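Local coordinates for putative lipoprotein (Bacteroides fragilis, PDB 3QNK) that probably binds glycans at the bacterial surface, as a SusD-like outer-membrane lipoprotein working in nutrient uptake, at residues I330-D335 and D366-N371; P71-V76 and K124-V129; A283-D288 and V422-L427; A206-L211 and L389-I394. All blocks are in the same frame, centred on the assembly; numbering follows the deposited sequence. Where two conformers were deposited one is given.

Interaction 1 (I330-D335 and D366-N371); sequences IFFNAD and DYDNYN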
# COMPACT_ATOMS: atom_id res chain seq x y z
N ILE B 330 3.80 -33.95 14.66
CA ILE B 330 3.68 -32.53 15.02
C ILE B 330 2.45 -32.35 15.92
O ILE B 330 1.62 -33.24 15.98
CB ILE B 330 3.62 -31.63 13.76
CG1 ILE B 330 2.50 -32.07 12.79
CG2 ILE B 330 5.00 -31.58 13.04
CD1 ILE B 330 2.15 -31.08 11.73
N PHE B 331 2.36 -31.20 16.62
CA PHE B 331 1.26 -30.78 17.51
C PHE B 331 1.10 -31.70 18.73
O PHE B 331 -0.02 -31.99 19.15
CB PHE B 331 -0.07 -30.65 16.74
CG PHE B 331 -0.18 -29.37 15.95
CD1 PHE B 331 -0.18 -28.13 16.60
CD2 PHE B 331 -0.34 -29.40 14.57
CE1 PHE B 331 -0.32 -26.94 15.87
CE2 PHE B 331 -0.49 -28.21 13.84
CZ PHE B 331 -0.47 -26.99 14.50
N PHE B 332 2.23 -32.06 19.35
CA PHE B 332 2.31 -32.91 20.53
C PHE B 332 1.49 -32.40 21.70
O PHE B 332 0.82 -33.20 22.37
CB PHE B 332 3.76 -33.03 21.00
CG PHE B 332 4.74 -33.47 19.96
CD1 PHE B 332 4.84 -34.81 19.59
CD2 PHE B 332 5.60 -32.55 19.36
CE1 PHE B 332 5.77 -35.21 18.63
CE2 PHE B 332 6.54 -32.96 18.41
CZ PHE B 332 6.62 -34.29 18.06
N ASN B 333 1.56 -31.07 21.96
CA ASN B 333 0.91 -30.42 23.10
C ASN B 333 -0.36 -29.62 22.70
O ASN B 333 -0.72 -28.60 23.32
CB ASN B 333 1.92 -29.55 23.87
CG ASN B 333 3.01 -30.36 24.54
OD1 ASN B 333 2.77 -31.16 25.45
ND2 ASN B 333 4.24 -30.21 24.08
N ALA B 334 -1.04 -30.12 21.65
CA ALA B 334 -2.33 -29.64 21.17
C ALA B 334 -3.36 -30.59 21.73
O ALA B 334 -2.98 -31.72 22.06
CB ALA B 334 -2.36 -29.67 19.65
N ASP B 335 -4.65 -30.18 21.87
CA ASP B 335 -5.70 -31.11 22.31
C ASP B 335 -5.73 -32.25 21.29
O ASP B 335 -5.42 -31.99 20.12
CB ASP B 335 -7.05 -30.40 22.40
CG ASP B 335 -7.65 -30.03 21.06
OD1 ASP B 335 -6.97 -29.34 20.26
OD2 ASP B 335 -8.79 -30.48 20.78
N ASP B 366 5.84 -23.41 16.00
CA ASP B 366 5.87 -24.09 17.29
C ASP B 366 4.91 -25.30 17.32
O ASP B 366 3.93 -25.31 18.07
CB ASP B 366 5.55 -23.11 18.44
CG ASP B 366 6.02 -23.50 19.83
OD1 ASP B 366 6.41 -24.69 20.03
OD2 ASP B 366 6.01 -22.62 20.73
N TYR B 367 5.23 -26.35 16.53
CA TYR B 367 4.51 -27.61 16.51
C TYR B 367 4.78 -28.39 17.82
O TYR B 367 4.06 -29.33 18.14
CB TYR B 367 4.94 -28.45 15.31
CG TYR B 367 4.47 -27.99 13.96
CD1 TYR B 367 3.11 -27.82 13.69
CD2 TYR B 367 5.36 -27.87 12.89
CE1 TYR B 367 2.66 -27.47 12.42
CE2 TYR B 367 4.92 -27.52 11.61
CZ TYR B 367 3.57 -27.32 11.38
OH TYR B 367 3.12 -26.97 10.14
N ASP B 368 5.82 -27.99 18.57
CA ASP B 368 6.16 -28.61 19.85
C ASP B 368 5.13 -28.24 20.93
O ASP B 368 4.63 -29.12 21.63
CB ASP B 368 7.56 -28.18 20.32
CG ASP B 368 8.71 -28.74 19.51
OD1 ASP B 368 8.95 -29.96 19.58
OD2 ASP B 368 9.39 -27.95 18.81
N ASN B 369 4.80 -26.94 21.05
CA ASN B 369 3.95 -26.46 22.15
C ASN B 369 2.57 -26.02 21.78
O ASN B 369 1.64 -26.25 22.55
CB ASN B 369 4.65 -25.28 22.82
CG ASN B 369 6.02 -25.65 23.34
OD1 ASN B 369 6.15 -26.48 24.24
ND2 ASN B 369 7.06 -25.08 22.75
N TYR B 370 2.41 -25.32 20.64
CA TYR B 370 1.13 -24.76 20.21
C TYR B 370 0.02 -25.79 20.06
O TYR B 370 0.27 -26.99 19.87
CB TYR B 370 1.27 -23.99 18.88
CG TYR B 370 1.64 -22.53 19.03
CD1 TYR B 370 2.37 -22.07 20.12
CD2 TYR B 370 1.30 -21.61 18.04
CE1 TYR B 370 2.73 -20.73 20.24
CE2 TYR B 370 1.68 -20.26 18.14
CZ TYR B 370 2.38 -19.82 19.25
OH TYR B 370 2.74 -18.50 19.35
N ASN B 371 -1.21 -25.26 20.19
CA ASN B 371 -2.46 -25.98 19.95
C ASN B 371 -2.86 -25.66 18.51
O ASN B 371 -2.34 -24.70 17.93
CB ASN B 371 -3.58 -25.62 20.95
CG ASN B 371 -4.92 -26.32 20.66
OD1 ASN B 371 -4.99 -27.43 20.10
ND2 ASN B 371 -6.02 -25.64 20.99
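A type I beta turn, Phe331 to Ala334, packs against the loop Tyr367 to Asn371, and Tyr367 meets both Ile330, over a face, and Phe331, at an edge. Tyr367 CG, beside the backbone N and anti to the carbonyl carbon (chi1 -72°), lies against Ile330 CB. The tyrosine turns that edge toward one face of Phe331: the planes meet at 83° in a T-shaped pair, with Tyr367 CE1 3.5 Å from Phe331 CE2. Ile330 CD1 makes a CH-pi contact 4.0 Å from the Tyr367 ring centroid, while Ile330 CG2 runs alongside Tyr367 CG and CD2. Both loops link short strands in the SusD-family part of the chain, and the second is shaped by an Asx motif, in which Asp366 OD1 accepts from Asn369 N at 2.9 Å. Tyr367 O receives two weak bonds, from Phe331 N and Phe332 N. Asn333 adds a firmer one: ND2 gives to Asp368 O at 2.7 Å (153°), tilted from the carbonyl plane. Asp335 N reaches Asn371 OD1 at 3.3 Å, a bond made doubtful by the two conformers of Asn371. The buried Asp368 carboxylate is held by a salt bridge from Arg225 and a hydrogen bond from Trp229 NE1.

Interaction 2 (P71-V76 and K124-V129); sequences PQDDDV and KRYGGV. With PO4 (phosphate ion), chain F.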
# COMPACT_ATOMS: atom_id res chain seq x y z
N PRO B 71 7.48 -5.64 -11.46
CA PRO B 71 8.76 -5.84 -10.78
C PRO B 71 8.79 -6.92 -9.72
O PRO B 71 9.87 -7.45 -9.44
CB PRO B 71 9.07 -4.46 -10.18
CG PRO B 71 7.82 -3.78 -10.09
CD PRO B 71 6.85 -4.37 -11.04
N GLN B 72 7.66 -7.20 -9.09
CA GLN B 72 7.48 -8.16 -7.99
C GLN B 72 8.52 -7.88 -6.89
O GLN B 72 9.17 -8.79 -6.38
CB GLN B 72 7.50 -9.61 -8.50
CG GLN B 72 6.35 -9.85 -9.48
CD GLN B 72 6.03 -11.26 -9.86
OE1 GLN B 72 6.62 -12.25 -9.41
NE2 GLN B 72 5.02 -11.35 -10.70
N ASP B 73 8.64 -6.58 -6.53
CA ASP B 73 9.57 -6.02 -5.54
C ASP B 73 8.98 -6.04 -4.14
O ASP B 73 9.63 -5.62 -3.19
CB ASP B 73 9.95 -4.58 -5.94
CG ASP B 73 8.82 -3.56 -5.94
OD1 ASP B 73 7.65 -3.96 -6.19
OD2 ASP B 73 9.10 -2.35 -5.69
N ASP B 74 7.73 -6.54 -4.03
CA ASP B 74 6.96 -6.67 -2.80
C ASP B 74 6.65 -5.29 -2.22
O ASP B 74 6.53 -5.15 -0.99
CB ASP B 74 7.71 -7.57 -1.78
CG ASP B 74 8.23 -8.88 -2.35
OD1 ASP B 74 7.53 -9.49 -3.22
OD2 ASP B 74 9.34 -9.30 -1.94
N ASP B 75 6.56 -4.27 -3.10
CA ASP B 75 6.27 -2.86 -2.81
C ASP B 75 7.25 -2.26 -1.83
O ASP B 75 6.90 -1.30 -1.12
CB ASP B 75 4.83 -2.71 -2.29
CG ASP B 75 3.76 -3.19 -3.26
OD1 ASP B 75 3.63 -2.59 -4.35
OD2 ASP B 75 3.01 -4.12 -2.90
N VAL B 76 8.50 -2.81 -1.80
CA VAL B 76 9.50 -2.35 -0.84
C VAL B 76 9.90 -0.87 -1.10
O VAL B 76 9.94 -0.11 -0.15
CB VAL B 76 10.70 -3.31 -0.71
CG1 VAL B 76 11.87 -2.67 0.07
CG2 VAL B 76 10.26 -4.59 -0.00
N LYS B 124 19.52 -4.02 -0.14
CA LYS B 124 19.75 -5.45 -0.43
C LYS B 124 18.95 -5.92 -1.68
O LYS B 124 19.31 -6.92 -2.29
CB LYS B 124 19.50 -6.36 0.81
CG LYS B 124 18.07 -6.40 1.32
CD LYS B 124 17.85 -7.53 2.35
CE LYS B 124 18.19 -7.19 3.78
NZ LYS B 124 18.56 -8.42 4.56
N ARG B 125 17.93 -5.17 -2.11
CA ARG B 125 17.06 -5.49 -3.23
C ARG B 125 17.43 -4.74 -4.49
O ARG B 125 17.81 -5.36 -5.48
CB ARG B 125 15.59 -5.19 -2.87
CG ARG B 125 14.97 -6.15 -1.88
CD ARG B 125 13.59 -5.68 -1.52
NE ARG B 125 12.59 -6.76 -1.47
CZ ARG B 125 12.31 -7.46 -0.38
NH1 ARG B 125 12.97 -7.24 0.75
NH2 ARG B 125 11.37 -8.40 -0.40
N TYR B 126 17.32 -3.39 -4.46
CA TYR B 126 17.54 -2.51 -5.61
C TYR B 126 19.01 -2.06 -5.81
O TYR B 126 19.34 -1.61 -6.91
CB TYR B 126 16.65 -1.26 -5.48
CG TYR B 126 15.20 -1.55 -5.16
CD1 TYR B 126 14.29 -1.87 -6.17
CD2 TYR B 126 14.72 -1.48 -3.86
CE1 TYR B 126 12.96 -2.15 -5.89
CE2 TYR B 126 13.38 -1.74 -3.57
CZ TYR B 126 12.50 -2.07 -4.59
OH TYR B 126 11.18 -2.30 -4.30
N GLY B 127 19.84 -2.15 -4.78
CA GLY B 127 21.23 -1.70 -4.82
C GLY B 127 21.24 -0.27 -4.38
O GLY B 127 20.69 0.05 -3.31
N GLY B 128 21.76 0.62 -5.21
CA GLY B 128 21.71 2.04 -4.88
C GLY B 128 20.28 2.56 -4.87
O GLY B 128 19.47 2.17 -5.71
N VAL B 129 19.94 3.39 -3.89
CA VAL B 129 18.60 4.00 -3.75
C VAL B 129 18.74 5.54 -3.56
O VAL B 129 19.86 6.06 -3.52
CB VAL B 129 17.79 3.37 -2.57
CG1 VAL B 129 17.53 1.89 -2.79
CG2 VAL B 129 18.46 3.62 -1.22
P PO4 F . 10.15 -7.96 4.10
O1 PO4 F . 10.83 -8.46 2.72
O2 PO4 F . 8.99 -6.84 3.83
O3 PO4 F . 9.78 -9.24 5.04
O4 PO4 F . 11.24 -7.22 4.97
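Arg125 and Tyr126, at the C-terminal end of helix 101-126, reach two successive aspartates of the type I' turn Asp73 to Val76. The charged contact is the salt bridge from Arg125 NH2 to Asp74 OD2, 2.7 Å long; the oxygen lies in the guanidinium plane and uses its anti lone pair, the two planes 80° apart. Glu121 pairs with the other terminal nitrogen, NH1, and Arg42 with Asp74 OD1, making a small ionic network. Both NH1 and NH2 also hold O1 of a phosphate, probably from the crystallisation liquor, at 3.2 Å each. Of the hydrogen bonds outside the salt bridge, Tyr126 OH gives to Asp73 OD2 at 2.5 Å, on the anti side of a carboxylate turned 75° from the ring. Asp73 CG, between the backbone N and the carbonyl carbon (chi1 64°), brings the carboxylate to that hydroxyl, which also accepts from Trp77 N. Apolar packing comes from Val76: CG2 lies over the centre of the guanidinium, 3.5 Å from Arg125 CZ, and CG1 is 4.0 Å from Tyr126 CE2. The turn leads into helix 76-93, beside helix 101-126, where Trp77 meets Tyr126 edge-to-face and Val76 packs on Met122.

Interaction 3 (A283-D288 and V422-L427); sequences AFEMAD and VGLPDL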
# COMPACT_ATOMS: atom_id res chain seq x y z
N ALA B 283 21.22 -31.58 1.31
CA ALA B 283 22.29 -30.79 1.91
C ALA B 283 22.43 -31.01 3.45
O ALA B 283 23.47 -30.66 4.02
CB ALA B 283 22.07 -29.33 1.61
N PHE B 284 21.41 -31.60 4.12
CA PHE B 284 21.50 -31.93 5.54
C PHE B 284 22.36 -33.16 5.72
O PHE B 284 22.11 -34.20 5.12
CB PHE B 284 20.12 -32.15 6.17
CG PHE B 284 19.33 -30.90 6.41
CD1 PHE B 284 19.50 -30.16 7.58
CD2 PHE B 284 18.39 -30.47 5.49
CE1 PHE B 284 18.76 -29.00 7.81
CE2 PHE B 284 17.64 -29.32 5.71
CZ PHE B 284 17.83 -28.58 6.86
N GLU B 285 23.43 -33.01 6.48
CA GLU B 285 24.39 -34.07 6.73
C GLU B 285 23.87 -35.10 7.70
O GLU B 285 22.94 -34.82 8.46
CB GLU B 285 25.67 -33.47 7.32
CG GLU B 285 26.50 -32.66 6.36
CD GLU B 285 27.62 -31.94 7.07
OE1 GLU B 285 28.52 -32.63 7.61
OE2 GLU B 285 27.58 -30.69 7.15
N MSE B 286 24.55 -36.26 7.74
CA MSE B 286 24.29 -37.30 8.73
C MSE B 286 24.76 -36.78 10.09
O MSE B 286 25.58 -35.85 10.13
CB MSE B 286 25.03 -38.59 8.33
CG MSE B 286 24.60 -39.12 6.99
SE MSE B 286 22.69 -39.46 6.89
CE MSE B 286 22.55 -41.02 7.97
N ALA B 287 24.27 -37.36 11.19
CA ALA B 287 24.62 -36.91 12.55
C ALA B 287 26.11 -36.90 12.82
O ALA B 287 26.54 -36.11 13.66
CB ALA B 287 23.93 -37.76 13.59
N ASP B 288 26.91 -37.69 12.07
CA ASP B 288 28.37 -37.79 12.25
C ASP B 288 29.15 -36.90 11.26
O ASP B 288 30.36 -37.05 11.10
CB ASP B 288 28.82 -39.25 12.06
CG ASP B 288 28.63 -39.78 10.65
OD1 ASP B 288 27.82 -39.21 9.90
OD2 ASP B 288 29.27 -40.80 10.31
N VAL B 422 25.35 -28.57 17.40
CA VAL B 422 24.39 -29.58 16.92
C VAL B 422 25.05 -30.99 16.88
O VAL B 422 24.58 -31.89 16.16
CB VAL B 422 23.75 -29.20 15.56
CG1 VAL B 422 22.83 -27.99 15.74
CG2 VAL B 422 24.80 -28.95 14.47
N GLY B 423 26.13 -31.14 17.64
CA GLY B 423 26.87 -32.40 17.74
C GLY B 423 27.60 -32.87 16.49
O GLY B 423 27.92 -34.06 16.37
N LEU B 424 27.86 -31.95 15.55
CA LEU B 424 28.56 -32.26 14.30
C LEU B 424 30.08 -32.17 14.50
O LEU B 424 30.55 -31.25 15.16
CB LEU B 424 28.12 -31.35 13.12
CG LEU B 424 26.79 -31.71 12.45
CD1 LEU B 424 26.41 -30.68 11.42
CD2 LEU B 424 26.85 -33.09 11.79
N PRO B 425 30.86 -33.14 13.97
CA PRO B 425 32.31 -33.08 14.14
C PRO B 425 32.92 -31.85 13.43
O PRO B 425 32.36 -31.33 12.48
CB PRO B 425 32.79 -34.40 13.54
CG PRO B 425 31.77 -34.78 12.58
CD PRO B 425 30.47 -34.30 13.15
N ASP B 426 34.05 -31.39 13.92
CA ASP B 426 34.72 -30.22 13.37
C ASP B 426 35.22 -30.41 11.93
O ASP B 426 35.65 -31.49 11.54
CB ASP B 426 35.90 -29.81 14.28
CG ASP B 426 35.46 -29.09 15.55
OD1 ASP B 426 34.22 -28.90 15.74
OD2 ASP B 426 36.35 -28.69 16.34
N LEU B 427 35.11 -29.34 11.14
CA LEU B 427 35.71 -29.25 9.82
C LEU B 427 37.24 -29.18 10.05
O LEU B 427 37.72 -28.53 11.00
CB LEU B 427 35.19 -28.05 9.03
CG LEU B 427 33.70 -28.05 8.68
CD1 LEU B 427 33.29 -26.75 8.07
CD2 LEU B 427 33.32 -29.19 7.73
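Leu424 and Pro425 lean side chains against main-chain oxygens of the loop Met286 to Asp288, and no hydrogen bond joins the two segments. Leu424 CG, anti to the carbonyl carbon (chi1 -78°), is placed so that one branch reaches in: CD2 points into a pair of carbonyls, 3.5 Å from Met286 O and 3.6 Å from Ala287 O. The other methyl, CD1, is only loosely near Glu285, 4.4 Å from its OE2. That carboxylate is engaged by Arg419 in a salt bridge and also lies near Glu442. Gly423, just before the leucine, is the C-prime residue of a Schellman motif closing helix 408-420, with positive phi and with Leu424 N bonded to Arg419 O; the chain leaves that helix straight into this contact. Pro425 comes next, presenting its ring to Asp288: Pro425 CG comes to 3.1 Å and CD to 3.4 Å from Asp288 O. The CB atoms of Ala287 and Asp288 point away, so on this side the loop offers backbone to the proline and leucine. The 283-288 segment is tied in turn to the chain before helix 317-322, through backbone bonds of Glu285 with Glu316 and Ala287 with Gly314.

Interaction 4 (A206-L211 and L389-I394); sequences AEVYKL and LRYAEI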
# COMPACT_ATOMS: atom_id res chain seq x y z
N ALA B 206 33.58 -9.17 16.89
CA ALA B 206 34.39 -9.14 18.13
C ALA B 206 33.64 -8.41 19.25
O ALA B 206 33.72 -8.80 20.42
CB ALA B 206 35.73 -8.47 17.86
N GLU B 207 32.86 -7.38 18.87
CA GLU B 207 32.08 -6.59 19.80
C GLU B 207 30.90 -7.38 20.38
O GLU B 207 30.66 -7.31 21.57
CB GLU B 207 31.60 -5.30 19.14
CG GLU B 207 32.72 -4.30 18.91
CD GLU B 207 33.57 -3.96 20.11
OE1 GLU B 207 33.01 -3.77 21.22
OE2 GLU B 207 34.81 -3.88 19.93
N VAL B 208 30.21 -8.16 19.55
CA VAL B 208 29.05 -8.96 19.97
C VAL B 208 29.49 -10.11 20.91
O VAL B 208 28.76 -10.44 21.87
CB VAL B 208 28.27 -9.47 18.74
CG1 VAL B 208 26.97 -10.17 19.16
CG2 VAL B 208 27.97 -8.33 17.79
N TYR B 209 30.71 -10.65 20.69
CA TYR B 209 31.26 -11.73 21.52
C TYR B 209 31.45 -11.28 22.98
O TYR B 209 31.44 -12.12 23.89
CB TYR B 209 32.60 -12.23 20.95
CG TYR B 209 32.52 -12.91 19.60
CD1 TYR B 209 31.55 -13.88 19.33
CD2 TYR B 209 33.47 -12.66 18.62
CE1 TYR B 209 31.51 -14.54 18.10
CE2 TYR B 209 33.42 -13.29 17.37
CZ TYR B 209 32.44 -14.24 17.12
OH TYR B 209 32.41 -14.86 15.89
N LYS B 210 31.60 -9.97 23.19
CA LYS B 210 31.81 -9.36 24.50
C LYS B 210 30.48 -9.02 25.22
O LYS B 210 30.51 -8.73 26.43
CB LYS B 210 32.64 -8.06 24.33
CG LYS B 210 34.04 -8.26 23.76
CD LYS B 210 34.72 -6.92 23.50
CE LYS B 210 35.85 -7.05 22.50
NZ LYS B 210 36.38 -5.73 22.08
N LEU B 211 29.35 -9.04 24.51
CA LEU B 211 28.07 -8.59 25.04
C LEU B 211 27.21 -9.66 25.76
O LEU B 211 26.02 -9.41 26.03
CB LEU B 211 27.26 -7.92 23.92
CG LEU B 211 27.87 -6.60 23.45
CD1 LEU B 211 27.24 -6.12 22.19
CD2 LEU B 211 27.84 -5.55 24.56
N LEU B 389 17.77 -11.17 14.13
CA LEU B 389 19.18 -11.36 14.41
C LEU B 389 19.39 -12.35 15.58
O LEU B 389 18.89 -12.14 16.69
CB LEU B 389 19.87 -10.01 14.72
CG LEU B 389 19.83 -8.89 13.66
CD1 LEU B 389 20.22 -7.54 14.30
CD2 LEU B 389 20.78 -9.19 12.51
N ARG B 390 20.12 -13.46 15.28
CA ARG B 390 20.53 -14.54 16.19
C ARG B 390 22.05 -14.54 16.40
O ARG B 390 22.79 -14.23 15.46
CB ARG B 390 20.18 -15.89 15.57
CG ARG B 390 18.80 -16.46 15.80
CD ARG B 390 18.58 -17.57 14.76
NE ARG B 390 19.45 -18.70 15.05
CZ ARG B 390 19.78 -19.66 14.21
NH1 ARG B 390 19.29 -19.68 12.98
NH2 ARG B 390 20.57 -20.64 14.60
N TYR B 391 22.51 -14.99 17.57
CA TYR B 391 23.95 -15.08 17.87
C TYR B 391 24.71 -16.00 16.86
O TYR B 391 25.86 -15.69 16.55
CB TYR B 391 24.16 -15.57 19.31
CG TYR B 391 25.56 -15.38 19.87
CD1 TYR B 391 26.31 -14.25 19.55
CD2 TYR B 391 26.10 -16.28 20.77
CE1 TYR B 391 27.59 -14.05 20.07
CE2 TYR B 391 27.37 -16.08 21.33
CZ TYR B 391 28.11 -14.96 20.98
OH TYR B 391 29.34 -14.75 21.55
N ALA B 392 24.06 -17.06 16.32
CA ALA B 392 24.65 -17.97 15.35
C ALA B 392 25.26 -17.25 14.13
O ALA B 392 26.29 -17.68 13.61
CB ALA B 392 23.62 -18.97 14.88
N GLU B 393 24.62 -16.13 13.70
CA GLU B 393 25.06 -15.36 12.55
C GLU B 393 26.41 -14.70 12.77
O GLU B 393 27.19 -14.57 11.82
CB GLU B 393 24.04 -14.29 12.21
CG GLU B 393 23.95 -14.03 10.73
CD GLU B 393 23.03 -12.90 10.34
OE1 GLU B 393 21.83 -12.95 10.70
OE2 GLU B 393 23.53 -11.97 9.66
N ILE B 394 26.70 -14.25 14.02
CA ILE B 394 27.96 -13.60 14.36
C ILE B 394 29.10 -14.55 13.96
O ILE B 394 29.98 -14.15 13.21
CB ILE B 394 27.99 -13.20 15.85
CG1 ILE B 394 26.77 -12.32 16.22
CG2 ILE B 394 29.31 -12.58 16.30
CD1 ILE B 394 26.54 -11.06 15.38
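Val208 and Tyr209, near the C-terminal end of helix 198-209, pack on Tyr391 and Ile394 in the first turn of helix 391-405, a helix-to-helix contact within the alpha-alpha superhelix of this SusD-like chain. Aliphatic contacts come first. Val208 points toward the other segment; with its CG1 anti to the backbone N (chi1 -173°), that methyl meets Ile394 CG1 at 3.6 Å, while Ile394 CD1 is 3.9 Å from both methyls of the valine. Val208 CG1 also touches Tyr391, 4.0 Å from its CE1. Around them Ile239 of strand 238-244 lies against Val208 and Ile394, and Leu389, just ahead of the helix, bonds to that strand through its backbone. The aromatic contacts follow. Tyr209 and Tyr391 cross at about a right angle, and Tyr391 approaches the edge of the Tyr209 ring, with its OH 3.3 Å from Tyr209 CD1; this is van der Waals contact, as no hydrogen bond joins the two segments. Ile394 also meets the Tyr209 ring, the two side chains sliding past each other in opposite directions. Its CG2 is anti to the backbone N and comes to 3.5 Å from Tyr209 CE1, approaching obliquely. Tyr395 stacks edge-to-face with Tyr391 and also meets Tyr209. The polar tip of Tyr209 lies farther along helix 391-405, where OH is hydrogen-bonded to Asp398 OD2.

Along the chain interaction 2 closes first, in the N-terminal part; interaction 4 then opens at helix 198-209 and crosses interaction 3, their segments alternating. Interaction 1 is nested inside the loops that both close. Interactions 1 and 3 lie wholly within the SusD-family part of the chain, with centres about 27 Å apart. Interaction 2 sits on the opposite side of the chain's centre from both, its centre about 37 Å from that of interaction 1. Interaction 4 approaches interactions 2 and 3 to about 8 Å between nearest atoms, without touching either. The contacts are thus spread over separate parts of the fold, and interaction 4 ties helix 198-209 to helix 391-405 of the SusD-family part.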